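Putative enoyl-CoA hydratase (Streptomyces coelicolor A3, PDB 3G64) probably hydrates the double bond of enoyl-CoA thioesters, or carries out a related acyl-CoA reaction, as a member of the enoyl-CoA hydratase/isomerase (crotonase) family. Local coordinates at the interface of chains A and B. Numbering follows the deposited sequence. Chains: chain A/B, Putative enoyl-CoA hydratase.

The interface of chains A and B. Residues chain A 220, 223-224, 227, 250, 253, 258-259, 274; chain B 151, 153-156.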
# COMPACT_ATOMS: atom_id res chain seq x y z
N PRO A 220 -7.30 -8.12 25.61
CA PRO A 220 -8.69 -8.44 25.28
C PRO A 220 -8.77 -9.20 23.93
O PRO A 220 -8.64 -8.59 22.86
CB PRO A 220 -9.35 -7.06 25.21
CG PRO A 220 -8.27 -6.14 24.78
CD PRO A 220 -6.97 -6.72 25.33
N ALA A 223 -11.36 -8.23 21.04
CA ALA A 223 -10.84 -7.00 20.44
C ALA A 223 -9.64 -7.24 19.50
O ALA A 223 -9.60 -6.66 18.39
CB ALA A 223 -10.48 -5.97 21.52
N HIS A 224 -8.67 -8.06 19.93
CA HIS A 224 -7.51 -8.36 19.08
C HIS A 224 -7.90 -9.09 17.79
O HIS A 224 -7.46 -8.74 16.69
CB HIS A 224 -6.51 -9.26 19.82
CG HIS A 224 -5.74 -8.55 20.90
ND1 HIS A 224 -5.16 -9.23 21.95
CD2 HIS A 224 -5.46 -7.24 21.08
CE1 HIS A 224 -4.55 -8.35 22.75
NE2 HIS A 224 -4.73 -7.14 22.25
N THR A 227 -9.62 -6.96 15.40
CA THR A 227 -8.68 -6.02 14.78
C THR A 227 -8.04 -6.69 13.54
O THR A 227 -7.92 -6.07 12.47
CB THR A 227 -7.55 -5.58 15.76
OG1 THR A 227 -8.13 -4.87 16.88
CG2 THR A 227 -6.53 -4.67 15.05
N GLN A 250 -17.64 -2.42 16.02
CA GLN A 250 -17.42 -1.59 17.21
C GLN A 250 -18.69 -1.60 18.07
O GLN A 250 -18.62 -1.78 19.27
CB GLN A 250 -17.02 -0.16 16.84
CG GLN A 250 -15.63 0.02 16.24
CD GLN A 250 -14.48 -0.62 17.07
OE1 GLN A 250 -14.45 -1.83 17.30
NE2 GLN A 250 -13.52 0.21 17.47
N LEU A 253 -18.81 -4.78 19.91
CA LEU A 253 -17.82 -4.92 20.97
C LEU A 253 -18.20 -4.03 22.17
O LEU A 253 -17.85 -4.33 23.32
CB LEU A 253 -16.41 -4.60 20.45
CG LEU A 253 -15.79 -5.63 19.47
CD1 LEU A 253 -14.43 -5.20 18.98
CD2 LEU A 253 -15.69 -6.95 20.14
N ASP A 258 -15.53 -6.68 27.99
CA ASP A 258 -14.20 -6.08 28.06
C ASP A 258 -14.25 -4.55 27.97
O ASP A 258 -13.53 -3.85 28.67
CB ASP A 258 -13.24 -6.67 27.01
CG ASP A 258 -12.72 -8.03 27.43
OD1 ASP A 258 -12.93 -8.43 28.61
OD2 ASP A 258 -12.09 -8.72 26.61
N TYR A 259 -15.13 -4.05 27.12
CA TYR A 259 -15.32 -2.61 27.03
C TYR A 259 -15.86 -2.07 28.35
O TYR A 259 -15.40 -1.03 28.81
CB TYR A 259 -16.33 -2.32 25.94
CG TYR A 259 -16.63 -0.87 25.65
CD1 TYR A 259 -15.63 0.01 25.24
CD2 TYR A 259 -17.95 -0.40 25.71
CE1 TYR A 259 -15.93 1.32 24.91
CE2 TYR A 259 -18.26 0.90 25.37
CZ TYR A 259 -17.26 1.75 24.97
OH TYR A 259 -17.58 3.04 24.64
N TRP A 274 -9.16 -8.52 31.63
CA TRP A 274 -9.84 -8.87 30.38
C TRP A 274 -10.36 -10.30 30.39
O TRP A 274 -9.75 -11.18 30.99
CB TRP A 274 -8.88 -8.71 29.21
CG TRP A 274 -8.18 -7.38 29.15
CD1 TRP A 274 -6.84 -7.16 29.30
CD2 TRP A 274 -8.77 -6.09 28.92
NE1 TRP A 274 -6.56 -5.82 29.16
CE2 TRP A 274 -7.73 -5.15 28.92
CE3 TRP A 274 -10.08 -5.65 28.69
CZ2 TRP A 274 -7.95 -3.79 28.71
CZ3 TRP A 274 -10.29 -4.30 28.47
CH2 TRP A 274 -9.24 -3.39 28.48
N THR B 151 -7.73 -0.94 21.20
CA THR B 151 -7.71 -2.23 21.89
C THR B 151 -7.46 -2.01 23.40
O THR B 151 -7.76 -2.89 24.21
CB THR B 151 -6.67 -3.22 21.31
OG1 THR B 151 -5.36 -2.62 21.31
CG2 THR B 151 -7.05 -3.63 19.87
N VAL B 153 -9.09 -0.07 25.15
CA VAL B 153 -10.40 0.07 25.78
C VAL B 153 -11.32 -1.10 25.47
O VAL B 153 -12.51 -1.05 25.75
CB VAL B 153 -11.10 1.41 25.43
CG1 VAL B 153 -10.15 2.59 25.70
CG2 VAL B 153 -11.60 1.41 24.00
N GLY B 154 -10.74 -2.16 24.91
CA GLY B 154 -11.48 -3.37 24.62
C GLY B 154 -12.30 -3.32 23.33
O GLY B 154 -13.22 -4.11 23.15
N LEU B 155 -11.98 -2.37 22.46
CA LEU B 155 -12.61 -2.27 21.14
C LEU B 155 -11.60 -2.69 20.05
O LEU B 155 -10.42 -2.84 20.34
CB LEU B 155 -13.11 -0.85 20.89
CG LEU B 155 -14.23 -0.34 21.80
CD1 LEU B 155 -14.70 1.03 21.34
CD2 LEU B 155 -15.41 -1.30 21.84
N SER B 156 -12.01 -2.87 18.79
CA SER B 156 -10.99 -3.29 17.83
C SER B 156 -10.33 -2.05 17.22
O SER B 156 -10.91 -0.97 17.25
CB SER B 156 -11.59 -4.16 16.72
OG SER B 156 -12.11 -3.32 15.71
O HOH W 1 -15.54 -5.46 24.45
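In this interface of the deposited trimer of a crotonase-family protein, which probably reflects the trimeric assembly common in the family, a segment of chain B running from the 3-10 helix 150-153 to B:Ser156 lies among the C-terminal helices 221-234, 239-253 and 257-267 of chain A. A:Gln250, with CG beside its backbone N and the chain bent at chi2 (-52°), brings its amide to the backbone of B:Ser156. Its oxygen OE1 accepts the backbone N of B:Ser156 at 3.0 Å, in the carbonyl plane and on a lone pair. The hydroxyl OG of B:Ser156, held between its own backbone N and carbonyl carbon (chi1 85°), gives a second bond to OE1 from well above that plane. The amide nitrogen NE2 of A:Gln250 adds a weak bond to B:Ser156 O. An alanine here removes the acceptor shared by the backbone N and hydroxyl of B:Ser156, together with the weak NE2 bond and the amide's contact with CB of B:Leu155, and would probably let the chain B segment shift more freely against helix 239-253.

B:Leu155 crosses A:Gln250 obliquely and turns its branches toward A:Tyr259 and A:Leu253. Its CD2 lies 3.6 Å from CD1 of A:Tyr259 and also meets CB of A:Leu253, while CD1 of the leucine approaches CE1 of the tyrosine. With CG anti to its backbone N (chi1 -178°), the A:Tyr259 ring meets B:Val153 O in plane at its edge, 3.3 Å from CD1. A water joins B:Gly154 O to A:Leu253 O and A:Tyr259 N, bridging the end of helix 239-253 and the start of helix 257-267.

Toward helix 221-234, the methyl CB of A:Ala223 sits 3.3 Å from B:Leu155 O. A:Thr227 OG1 donates to A:Ala223 O at 2.8 Å within its own helix, while the B:Thr151 methyl CG2 comes up to that hydroxyl oxygen, the two side chains crossing at about a right angle.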